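Local coordinates for protein phosphoribosylaminoimidazole carboxylase, ATPase subunit (Thermus thermophilus, PDB 3AW8) that probably catalyses the ATP-dependent carboxylation of 5-aminoimidazole ribonucleotide with bicarbonate to N5-carboxyaminoimidazole ribonucleotide in purine biosynthesis, at residues Leu135-Arg140 and Ile170-Val175; Glu68-Glu73 and Lys89-Ala94; Glu235-Val240 and Asn257-Arg262. All coordinates share one frame; numbering follows the deposited sequence.

From the N terminus, interaction 2 comes first: the loop that follows strand 62-65 meets helix 88-94, closing a loop that holds most of helix 72-81. Interaction 1 then pairs strands 134-138 and 169-173 across an excursion through strand 148-151 and helix 154-161. Interaction 3 closes last, where the end of helix 220-237 meets the end of strand 253-260 with strand 241-250 between them. The three follow in series, without nesting or crossing. Interactions 2 and 3 touch, through the Glu68 OE1 to Arg262 NH2 salt bridge (2.7 Å) and Ala94 against Met259, which ties the pre-ATP-grasp part to the ATP-grasp part. Interactions 1 and 3 both reach AMP without touching each other.

Interaction 1: Leu135-Arg140 and Ile170-Val175; sequences LLKTRR and ILEGFV. With AMP (adenosine monophosphate), chain C.
Ile170 faces Lys137 as an antiparallel hydrogen-bonded pair: Ile170 N donates to Lys137 O at 2.8 Å, and Lys137 N returns a bond to Ile170 O at 3.0 Å. The two side chains run alongside each other in the same direction, with CG2 of Ile170 against CG of Lys137. CG of Arg139 meets CB of Ile170, its chain crossing at about a right angle before the guanidinium pairs with Asp96. Leu171 and Leu136 form the next, non-hydrogen-bonded pair, with side chains on the other face of the sheet. Leu171 CD2 meets Leu136 CD1 at 3.4 Å; Val117 touches both leucines. The short strand axes of 135-138 and 170-173 approach to 4.7 Å, their directions 147° apart, so antiparallel with a twist, as neighbours in the middle of the four-stranded antiparallel sheet of the ATP-grasp domain, a fold that holds its nucleotide between two sheet-bearing lobes. Glu172 returns to the face of Lys137, and its N and O both bond to the backbone of Leu135. Its carboxylate forms a salt bridge with NZ of Lys137, whose chain is extended beyond CG, although the position of OE2 is doubtful. The same NZ makes a weak hydrogen bond to AMP N7 at 3.1 Å. Over one face of the Phe174 ring lies AMP C2, 3.8 Å from CE1. Leu135 approaches that ring obliquely through CD1, while its CD2 packs against AMP C5 at 3.5 Å. Val175 N donates to AMP N1 at 3.3 Å in a nearly straight bond (N-H...N 166°), reading the adenine from the backbone.

Interaction 2: Glu68-Glu73 and Lys89-Ala94; sequences ENVPVE and KALEVA
Glu68 meets helix 88-94 with its carbonyl and with its carboxylate. The carbonyl oxygen lies 3.9 Å from the CD2 methyl of Leu91, and the side chain, extended beyond CG, carries the carboxylate to the end of the helix at Ala94. There OE2 comes within 4.1 Å of Ala94 O without a hydrogen bond; the partner of the carboxylate is Arg262, which forms a salt bridge with OE1. The Glu68 carbonyl also has a partner, Gln95 NE2, just beyond Ala94, and the same amide bonds to Val70 O, so one side chain holds two carbonyls of the loop. Val70 CG1, set between the backbone N and the carbonyl carbon (chi1 66°), presses on Leu91 CD1 at 3.6 Å, the two side chains crossing at about a right angle. CD2 of Leu91 lies a little farther from the same methyl. Pro71 occupies the N-cap position of helix 72-81. Val72, the first residue inside that helix, directs its CB toward helix 88-94, and its CA comes 6.5 Å from that of Leu91. Its CG2 packs on Leu91 CB at 4.2 Å. Glu92 bends at chi2 (95°) to bring its carboxylate across both branches of Val72: OE2 is 4.0 Å from CG1, and OE1 is equally close to CG2. OE1 also forms a salt bridge with Arg76, one turn along helix 72-81. Strand 62-65 is outermost, within this chain, in the four-stranded parallel sheet of the pre-ATP-grasp domain; the Glu68 side chain is about 8 Å, nearest atoms, from the bound AMP, and the contact is formed by the loop leaving the C-terminal end of a parallel strand, here laid on helix 88-94, as in a Rossmann-like fold.

Interaction 3: Glu235-Val240 and Asn257-Arg262; sequences EALDYV and NEMAPR. With AMP (adenosine monophosphate), chain C.
Leu237 meets Met259 tip to tip, CD1 against CE at 3.8 Å. Met259 reaches this point through a chain bent at chi2 and chi3. Two residues on, past the helix end, Tyr239 brings its ring to Pro261, with Tyr239 CE1 4.1 Å from Pro261 CB; the still closer approach of its OH to Pro261 is doubtful in the model. That hydroxyl is hydrogen-bonded to Val242 O. An alanine at Tyr239 would probably leave Val242 O without this mate and open a gap beside Pro261. Both segments turn sharply here. Asp238, with phi 59°, is the C-prime residue of a Schellman motif ending helix 220-237, and Pro261 centres an inverse gamma turn whose Arg262 N to Ala260 O bond is weak. At the other end of segment 257-262, Asn257 and Glu258 make a classic beta bulge opposite Glu246, and Glu258 belongs to the AMP pocket. Strand 253-260 is, within this chain, the outermost strand of its sheet, next to 241-250; Met259 packs on Phe104 and Leu237 on Phe103, both of helix 97-107, and Pro261 rests on Leu91 and Ala94 of helix 88-94.

Interaction 1: Leu135-Arg140 and Ile170-Val175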
loop_
_atom_site.group_PDB
_atom_site.type_symbol
_atom_site.label_atom_id
_atom_site.label_comp_id
_atom_site.label_asym_id
_atom_site.label_seq_id
_atom_site.Cartn_x
_atom_site.Cartn_y
_atom_site.Cartn_z
ATOM N N LEU A 135 -2.517 37.750 -15.887
ATOM C CA LEU A 135 -1.237 37.058 -15.864
ATOM C C LEU A 135 -0.659 36.878 -17.251
ATOM O O LEU A 135 -1.384 36.695 -18.231
ATOM C CB LEU A 135 -1.361 35.683 -15.215
ATOM C CG LEU A 135 -1.744 35.598 -13.744
ATOM C CD1 LEU A 135 -3.220 35.928 -13.582
ATOM C CD2 LEU A 135 -1.452 34.197 -13.244
ATOM N N LEU A 136 0.663 36.934 -17.314
ATOM C CA LEU A 136 1.388 36.756 -18.557
ATOM C C LEU A 136 2.378 35.644 -18.253
ATOM O O LEU A 136 3.256 35.808 -17.400
ATOM C CB LEU A 136 2.139 38.034 -18.925
ATOM C CG LEU A 136 2.743 38.094 -20.326
ATOM C CD1 LEU A 136 1.619 38.144 -21.356
ATOM C CD2 LEU A 136 3.635 39.318 -20.447
ATOM N N LYS A 137 2.232 34.511 -18.930
ATOM C CA LYS A 137 3.130 33.388 -18.690
ATOM C C LYS A 137 3.619 32.677 -19.943
ATOM O O LYS A 137 2.930 32.629 -20.963
ATOM C CB LYS A 137 2.463 32.383 -17.748
ATOM C CG LYS A 137 0.949 32.344 -17.848
ATOM C CD LYS A 137 0.350 31.535 -16.708
ATOM C CE LYS A 137 -1.153 31.711 -16.644
ATOM N NZ LYS A 137 -1.759 30.943 -15.524
ATOM N N THR A 138 4.829 32.138 -19.850
ATOM C CA THR A 138 5.430 31.410 -20.954
ATOM C C THR A 138 4.520 30.232 -21.282
ATOM O O THR A 138 4.066 29.526 -20.382
ATOM C CB THR A 138 6.836 30.894 -20.573
ATOM O OG1 THR A 138 7.376 30.130 -21.657
ATOM C CG2 THR A 138 6.771 30.026 -19.327
ATOM N N ARG A 139 4.242 30.029 -22.566
ATOM C CA ARG A 139 3.371 28.934 -22.987
ATOM C C ARG A 139 3.984 27.572 -22.671
ATOM O O ARG A 139 3.278 26.568 -22.586
ATOM C CB ARG A 139 3.059 29.063 -24.487
ATOM C CG ARG A 139 2.134 30.238 -24.800
ATOM C CD ARG A 139 2.185 30.691 -26.251
ATOM N NE ARG A 139 1.587 29.732 -27.173
ATOM C CZ ARG A 139 2.276 28.914 -27.963
ATOM N NH1 ARG A 139 3.608 28.927 -27.952
ATOM N NH2 ARG A 139 1.630 28.082 -28.769
ATOM N N ARG A 140 5.302 27.557 -22.481
ATOM C CA ARG A 140 6.038 26.339 -22.165
ATOM C C ARG A 140 6.666 26.402 -20.782
ATOM O O ARG A 140 7.491 25.558 -20.434
ATOM C CB ARG A 140 7.136 26.094 -23.203
ATOM C CG ARG A 140 6.710 25.220 -24.375
ATOM C CD ARG A 140 5.568 25.827 -25.179
ATOM N NE ARG A 140 5.097 24.920 -26.227
ATOM C CZ ARG A 140 5.850 24.472 -27.229
ATOM N NH1 ARG A 140 5.337 23.649 -28.137
ATOM N NH2 ARG A 140 7.121 24.845 -27.330
ATOM N N ILE A 170 1.518 33.720 -23.077
ATOM C CA ILE A 170 0.063 33.743 -23.083
ATOM C C ILE A 170 -0.463 34.727 -22.041
ATOM O O ILE A 170 0.094 34.848 -20.947
ATOM C CB ILE A 170 -0.509 32.334 -22.806
ATOM C CG1 ILE A 170 -2.036 32.375 -22.836
ATOM C CG2 ILE A 170 0.000 31.819 -21.474
ATOM C CD1 ILE A 170 -2.678 31.017 -22.716
ATOM N N LEU A 171 -1.532 35.434 -22.393
ATOM C CA LEU A 171 -2.129 36.413 -21.493
ATOM C C LEU A 171 -3.431 35.837 -20.951
ATOM O O LEU A 171 -4.345 35.514 -21.713
ATOM C CB LEU A 171 -2.390 37.728 -22.251
ATOM C CG LEU A 171 -2.600 39.062 -21.513
ATOM C CD1 LEU A 171 -3.921 39.056 -20.761
ATOM C CD2 LEU A 171 -1.436 39.312 -20.564
ATOM N N GLU A 172 -3.493 35.691 -19.632
ATOM C CA GLU A 172 -4.675 35.152 -18.969
ATOM C C GLU A 172 -5.289 36.193 -18.052
ATOM O O GLU A 172 -4.585 36.865 -17.296
ATOM C CB GLU A 172 -4.325 33.906 -18.143
ATOM C CG GLU A 172 -4.260 32.600 -18.930
ATOM C CD GLU A 172 -4.038 31.382 -18.036
ATOM O OE1 GLU A 172 -4.802 31.206 -17.057
ATOM O OE2 GLU A 172 -3.107 30.595 -18.317
ATOM N N GLY A 173 -6.608 36.316 -18.117
ATOM C CA GLY A 173 -7.284 37.279 -17.274
ATOM C C GLY A 173 -7.396 36.783 -15.849
ATOM O O GLY A 173 -8.067 35.782 -15.592
ATOM N N PHE A 174 -6.731 37.473 -14.925
ATOM C CA PHE A 174 -6.766 37.111 -13.508
ATOM C C PHE A 174 -8.191 36.737 -13.131
ATOM O O PHE A 174 -9.142 37.391 -13.554
ATOM C CB PHE A 174 -6.317 38.292 -12.645
ATOM C CG PHE A 174 -6.321 38.005 -11.168
ATOM C CD1 PHE A 174 -5.157 37.591 -10.521
ATOM C CD2 PHE A 174 -7.492 38.139 -10.422
ATOM C CE1 PHE A 174 -5.158 37.314 -9.150
ATOM C CE2 PHE A 174 -7.506 37.865 -9.052
ATOM C CZ PHE A 174 -6.333 37.451 -8.415
ATOM N N VAL A 175 -8.345 35.683 -12.342
ATOM C CA VAL A 175 -9.677 35.265 -11.931
ATOM C C VAL A 175 -9.791 35.179 -10.410
ATOM O O VAL A 175 -8.987 34.520 -9.748
ATOM C CB VAL A 175 -10.062 33.904 -12.576
ATOM C CG1 VAL A 175 -9.046 32.844 -12.207
ATOM C CG2 VAL A 175 -11.458 33.493 -12.136
HETATM P P AMP C . 0.692 27.264 -12.466
HETATM O O1P AMP C . 0.669 25.831 -12.067
HETATM O O2P AMP C . -0.654 27.617 -13.288
HETATM O O3P AMP C . 1.980 27.540 -13.391
HETATM O "O5'" AMP C . 0.789 28.203 -11.142
HETATM C "C5'" AMP C . -0.384 27.986 -10.337
HETATM C "C4'" AMP C . -0.461 29.057 -9.231
HETATM O "O4'" AMP C . -0.657 30.396 -9.796
HETATM C "C3'" AMP C . -1.633 28.796 -8.268
HETATM O "O3'" AMP C . -1.230 29.035 -6.913
HETATM C "C2'" AMP C . -2.744 29.751 -8.728
HETATM O "O2'" AMP C . -3.488 30.257 -7.611
HETATM C "C1'" AMP C . -2.014 30.870 -9.505
HETATM N N9 AMP C . -2.734 31.191 -10.762
HETATM C C8 AMP C . -2.532 30.617 -11.993
HETATM N N7 AMP C . -3.335 31.135 -12.877
HETATM C C5 AMP C . -4.104 32.072 -12.286
HETATM C C6 AMP C . -5.134 32.949 -12.724
HETATM N N6 AMP C . -5.543 32.948 -14.047
HETATM N N1 AMP C . -5.705 33.783 -11.825
HETATM C C2 AMP C . -5.323 33.800 -10.540
HETATM N N3 AMP C . -4.358 32.991 -10.090
HETATM C C4 AMP C . -3.731 32.123 -10.914
#

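Interaction 2: Glu68-Glu73 and Lys89-Ala94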
loop_
_atom_site.group_PDB
_atom_site.type_symbol
_atom_site.label_atom_id
_atom_site.label_comp_id
_atom_site.label_asym_id
_atom_site.label_seq_id
_atom_site.Cartn_x
_atom_site.Cartn_y
_atom_site.Cartn_z
ATOM N N GLU A 68 5.870 14.902 -16.034
ATOM C CA GLU A 68 5.027 15.709 -16.934
ATOM C C GLU A 68 5.726 16.504 -18.041
ATOM O O GLU A 68 5.104 16.835 -19.058
ATOM C CB GLU A 68 4.145 16.678 -16.132
ATOM C CG GLU A 68 2.875 17.098 -16.890
ATOM C CD GLU A 68 2.134 18.258 -16.235
ATOM O OE1 GLU A 68 2.176 18.366 -14.988
ATOM O OE2 GLU A 68 1.500 19.056 -16.970
ATOM N N ASN A 69 7.000 16.832 -17.844
ATOM C CA ASN A 69 7.724 17.579 -18.855
ATOM C C ASN A 69 8.630 16.696 -19.690
ATOM O O ASN A 69 9.541 17.185 -20.360
ATOM C CB ASN A 69 8.540 18.700 -18.222
ATOM C CG ASN A 69 7.738 19.964 -18.059
ATOM O OD1 ASN A 69 6.719 20.149 -18.729
ATOM N ND2 ASN A 69 8.194 20.853 -17.182
ATOM N N VAL A 70 8.382 15.392 -19.649
ATOM C CA VAL A 70 9.178 14.470 -20.435
ATOM C C VAL A 70 9.077 14.899 -21.897
ATOM O O VAL A 70 8.001 15.290 -22.362
ATOM C CB VAL A 70 8.658 13.027 -20.299
ATOM C CG1 VAL A 70 7.267 12.901 -20.924
ATOM C CG2 VAL A 70 9.640 12.068 -20.944
ATOM N N PRO A 71 10.204 14.854 -22.635
ATOM C CA PRO A 71 10.236 15.238 -24.051
ATOM C C PRO A 71 9.252 14.388 -24.832
ATOM O O PRO A 71 9.377 13.171 -24.853
ATOM C CB PRO A 71 11.677 14.942 -24.452
ATOM C CG PRO A 71 12.431 15.192 -23.190
ATOM C CD PRO A 71 11.558 14.514 -22.160
ATOM N N VAL A 72 8.270 15.013 -25.465
ATOM C CA VAL A 72 7.287 14.254 -26.230
ATOM C C VAL A 72 7.978 13.436 -27.329
ATOM O O VAL A 72 7.439 12.443 -27.822
ATOM C CB VAL A 72 6.236 15.180 -26.867
ATOM C CG1 VAL A 72 6.858 15.964 -27.997
ATOM C CG2 VAL A 72 5.057 14.364 -27.357
ATOM N N GLU A 73 9.178 13.860 -27.709
ATOM C CA GLU A 73 9.934 13.144 -28.723
ATOM C C GLU A 73 10.240 11.719 -28.251
ATOM O O GLU A 73 10.152 10.764 -29.028
ATOM C CB GLU A 73 11.249 13.871 -29.025
ATOM C CG GLU A 73 11.109 15.265 -29.633
ATOM C CD GLU A 73 10.778 16.343 -28.611
ATOM O OE1 GLU A 73 11.491 16.441 -27.587
ATOM O OE2 GLU A 73 9.817 17.107 -28.840
ATOM N N LYS A 89 -0.352 12.525 -27.723
ATOM C CA LYS A 89 -1.083 13.764 -27.967
ATOM C C LYS A 89 -1.341 14.505 -26.656
ATOM O O LYS A 89 -1.149 15.722 -26.579
ATOM C CB LYS A 89 -2.418 13.463 -28.660
ATOM C CG LYS A 89 -3.219 14.697 -29.088
ATOM C CD LYS A 89 -4.591 14.269 -29.609
ATOM C CE LYS A 89 -5.458 15.447 -30.051
ATOM N NZ LYS A 89 -4.904 16.142 -31.244
ATOM N N ALA A 90 -1.777 13.766 -25.634
ATOM C CA ALA A 90 -2.068 14.338 -24.320
ATOM C C ALA A 90 -0.886 15.145 -23.781
ATOM O O ALA A 90 -1.070 16.201 -23.182
ATOM C CB ALA A 90 -2.440 13.237 -23.348
ATOM N N LEU A 91 0.326 14.643 -23.991
ATOM C CA LEU A 91 1.521 15.351 -23.553
ATOM C C LEU A 91 1.632 16.650 -24.335
ATOM O O LEU A 91 1.911 17.709 -23.778
ATOM C CB LEU A 91 2.772 14.516 -23.821
ATOM C CG LEU A 91 3.206 13.505 -22.772
ATOM C CD1 LEU A 91 4.477 12.820 -23.239
ATOM C CD2 LEU A 91 3.451 14.219 -21.464
ATOM N N GLU A 92 1.420 16.550 -25.643
ATOM C CA GLU A 92 1.491 17.694 -26.543
ATOM C C GLU A 92 0.554 18.793 -26.038
ATOM O O GLU A 92 0.971 19.920 -25.791
ATOM C CB GLU A 92 1.071 17.260 -27.954
ATOM C CG GLU A 92 1.674 18.068 -29.096
ATOM C CD GLU A 92 2.939 17.432 -29.673
ATOM O OE1 GLU A 92 2.873 16.250 -30.098
ATOM O OE2 GLU A 92 3.991 18.118 -29.711
ATOM N N VAL A 93 -0.718 18.447 -25.892
ATOM C CA VAL A 93 -1.719 19.390 -25.419
ATOM C C VAL A 93 -1.346 19.998 -24.068
ATOM O O VAL A 93 -1.341 21.216 -23.905
ATOM C CB VAL A 93 -3.102 18.703 -25.272
ATOM C CG1 VAL A 93 -4.116 19.683 -24.717
ATOM C CG2 VAL A 93 -3.565 18.169 -26.614
ATOM N N ALA A 94 -1.024 19.139 -23.107
ATOM C CA ALA A 94 -0.697 19.570 -21.750
ATOM C C ALA A 94 0.600 20.345 -21.553
ATOM O O ALA A 94 0.760 21.024 -20.542
ATOM C CB ALA A 94 -0.710 18.365 -20.820
#

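Interaction 3: Glu235-Val240 and Asn257-Arg262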
loop_
_atom_site.group_PDB
_atom_site.type_symbol
_atom_site.label_atom_id
_atom_site.label_comp_id
_atom_site.label_asym_id
_atom_site.label_seq_id
_atom_site.Cartn_x
_atom_site.Cartn_y
_atom_site.Cartn_z
ATOM N N GLU A 235 -12.283 11.356 -23.925
ATOM C CA GLU A 235 -12.731 10.753 -25.177
ATOM C C GLU A 235 -12.170 11.486 -26.382
ATOM O O GLU A 235 -11.871 10.878 -27.406
ATOM C CB GLU A 235 -14.253 10.726 -25.232
ATOM C CG GLU A 235 -14.849 9.964 -24.069
ATOM C CD GLU A 235 -16.304 9.622 -24.275
ATOM O OE1 GLU A 235 -17.115 10.556 -24.465
ATOM O OE2 GLU A 235 -16.630 8.414 -24.242
ATOM N N ALA A 236 -12.020 12.796 -26.255
ATOM C CA ALA A 236 -11.467 13.595 -27.333
ATOM C C ALA A 236 -10.027 13.176 -27.612
ATOM O O ALA A 236 -9.574 13.222 -28.752
ATOM C CB ALA A 236 -11.509 15.072 -26.966
ATOM N N LEU A 237 -9.312 12.765 -26.566
ATOM C CA LEU A 237 -7.911 12.365 -26.693
ATOM C C LEU A 237 -7.691 10.862 -26.738
ATOM O O LEU A 237 -6.555 10.414 -26.896
ATOM C CB LEU A 237 -7.101 12.917 -25.519
ATOM C CG LEU A 237 -6.876 14.417 -25.341
ATOM C CD1 LEU A 237 -6.552 14.706 -23.880
ATOM C CD2 LEU A 237 -5.755 14.881 -26.254
ATOM N N ASP A 238 -8.760 10.081 -26.603
ATOM C CA ASP A 238 -8.620 8.625 -26.578
ATOM C C ASP A 238 -7.695 8.315 -25.409
ATOM O O ASP A 238 -6.782 7.492 -25.498
ATOM C CB ASP A 238 -8.005 8.114 -27.878
ATOM C CG ASP A 238 -9.044 7.551 -28.822
ATOM O OD1 ASP A 238 -9.887 8.329 -29.336
ATOM O OD2 ASP A 238 -9.023 6.320 -29.035
ATOM N N TYR A 239 -7.957 9.008 -24.309
ATOM C CA TYR A 239 -7.171 8.893 -23.101
ATOM C C TYR A 239 -7.267 7.523 -22.456
ATOM O O TYR A 239 -8.337 6.915 -22.398
ATOM C CB TYR A 239 -7.618 9.954 -22.087
ATOM C CG TYR A 239 -6.540 10.326 -21.095
ATOM C CD1 TYR A 239 -5.609 11.316 -21.394
ATOM C CD2 TYR A 239 -6.428 9.662 -19.873
ATOM C CE1 TYR A 239 -4.594 11.639 -20.504
ATOM C CE2 TYR A 239 -5.411 9.976 -18.975
ATOM C CZ TYR A 239 -4.501 10.965 -19.296
ATOM O OH TYR A 239 -3.517 11.306 -18.408
ATOM N N VAL A 240 -6.128 7.043 -21.979
ATOM C CA VAL A 240 -6.056 5.768 -21.288
ATOM C C VAL A 240 -5.176 6.010 -20.080
ATOM O O VAL A 240 -4.017 6.416 -20.210
ATOM C CB VAL A 240 -5.429 4.670 -22.152
ATOM C CG1 VAL A 240 -5.434 3.358 -21.388
ATOM C CG2 VAL A 240 -6.199 4.539 -23.459
ATOM N N ASN A 257 -8.133 25.262 -15.632
ATOM C CA ASN A 257 -6.856 25.931 -15.399
ATOM C C ASN A 257 -5.698 25.129 -15.994
ATOM O O ASN A 257 -4.979 25.631 -16.851
ATOM C CB ASN A 257 -6.628 26.143 -13.895
ATOM C CG ASN A 257 -5.183 26.514 -13.561
ATOM O OD1 ASN A 257 -4.604 27.415 -14.162
ATOM N ND2 ASN A 257 -4.601 25.816 -12.591
ATOM N N GLU A 258 -5.531 23.885 -15.543
ATOM C CA GLU A 258 -4.450 23.011 -16.016
ATOM C C GLU A 258 -4.852 21.549 -16.122
ATOM O O GLU A 258 -5.761 21.087 -15.432
ATOM C CB GLU A 258 -3.250 23.063 -15.068
ATOM C CG GLU A 258 -2.304 24.217 -15.257
ATOM C CD GLU A 258 -1.082 24.107 -14.360
ATOM O OE1 GLU A 258 -1.245 24.126 -13.118
ATOM O OE2 GLU A 258 0.041 23.997 -14.898
ATOM N N MET A 259 -4.150 20.822 -16.984
ATOM C CA MET A 259 -4.384 19.397 -17.143
ATOM C C MET A 259 -3.025 18.704 -17.077
ATOM O O MET A 259 -2.018 19.241 -17.537
ATOM C CB MET A 259 -5.092 19.091 -18.471
ATOM C CG MET A 259 -4.225 19.133 -19.715
ATOM S SD MET A 259 -4.176 17.515 -20.547
ATOM C CE MET A 259 -5.639 17.591 -21.555
ATOM N N ALA A 260 -2.992 17.528 -16.462
ATOM C CA ALA A 260 -1.759 16.754 -16.341
ATOM C C ALA A 260 -2.099 15.337 -16.793
ATOM O O ALA A 260 -2.980 14.694 -16.226
ATOM C CB ALA A 260 -1.270 16.754 -14.893
ATOM N N PRO A 261 -1.408 14.833 -17.825
ATOM C CA PRO A 261 -1.684 13.481 -18.319
ATOM C C PRO A 261 -1.059 12.415 -17.429
ATOM O O PRO A 261 -0.221 11.636 -17.892
ATOM C CB PRO A 261 -1.069 13.506 -19.712
ATOM C CG PRO A 261 0.152 14.341 -19.496
ATOM C CD PRO A 261 -0.351 15.480 -18.625
ATOM N N ARG A 262 -1.486 12.362 -16.167
ATOM C CA ARG A 262 -0.909 11.410 -15.231
ATOM C C ARG A 262 -1.487 11.526 -13.823
ATOM O O ARG A 262 -2.279 12.427 -13.521
ATOM C CB ARG A 262 0.586 11.671 -15.126
ATOM C CG ARG A 262 0.872 13.132 -14.761
ATOM C CD ARG A 262 2.328 13.374 -14.442
ATOM N NE ARG A 262 2.600 14.783 -14.158
ATOM C CZ ARG A 262 2.160 15.449 -13.086
ATOM N NH1 ARG A 262 1.409 14.853 -12.164
ATOM N NH2 ARG A 262 2.490 16.721 -12.927
HETATM P P AMP C . 0.692 27.264 -12.466
HETATM O O1P AMP C . 0.669 25.831 -12.067
HETATM O O2P AMP C . -0.654 27.617 -13.288
HETATM O O3P AMP C . 1.980 27.540 -13.391
HETATM O "O5'" AMP C . 0.789 28.203 -11.142
HETATM C "C5'" AMP C . -0.384 27.986 -10.337
HETATM C "C4'" AMP C . -0.461 29.057 -9.231
HETATM O "O4'" AMP C . -0.657 30.396 -9.796
HETATM C "C3'" AMP C . -1.633 28.796 -8.268
HETATM O "O3'" AMP C . -1.230 29.035 -6.913
HETATM C "C2'" AMP C . -2.744 29.751 -8.728
HETATM O "O2'" AMP C . -3.488 30.257 -7.611
HETATM C "C1'" AMP C . -2.014 30.870 -9.505
HETATM N N9 AMP C . -2.734 31.191 -10.762
HETATM C C8 AMP C . -2.532 30.617 -11.993
HETATM N N7 AMP C . -3.335 31.135 -12.877
HETATM C C5 AMP C . -4.104 32.072 -12.286
HETATM C C6 AMP C . -5.134 32.949 -12.724
HETATM N N6 AMP C . -5.543 32.948 -14.047
HETATM N N1 AMP C . -5.705 33.783 -11.825
HETATM C C2 AMP C . -5.323 33.800 -10.540
HETATM N N3 AMP C . -4.358 32.991 -10.090
HETATM C C4 AMP C . -3.731 32.123 -10.914
#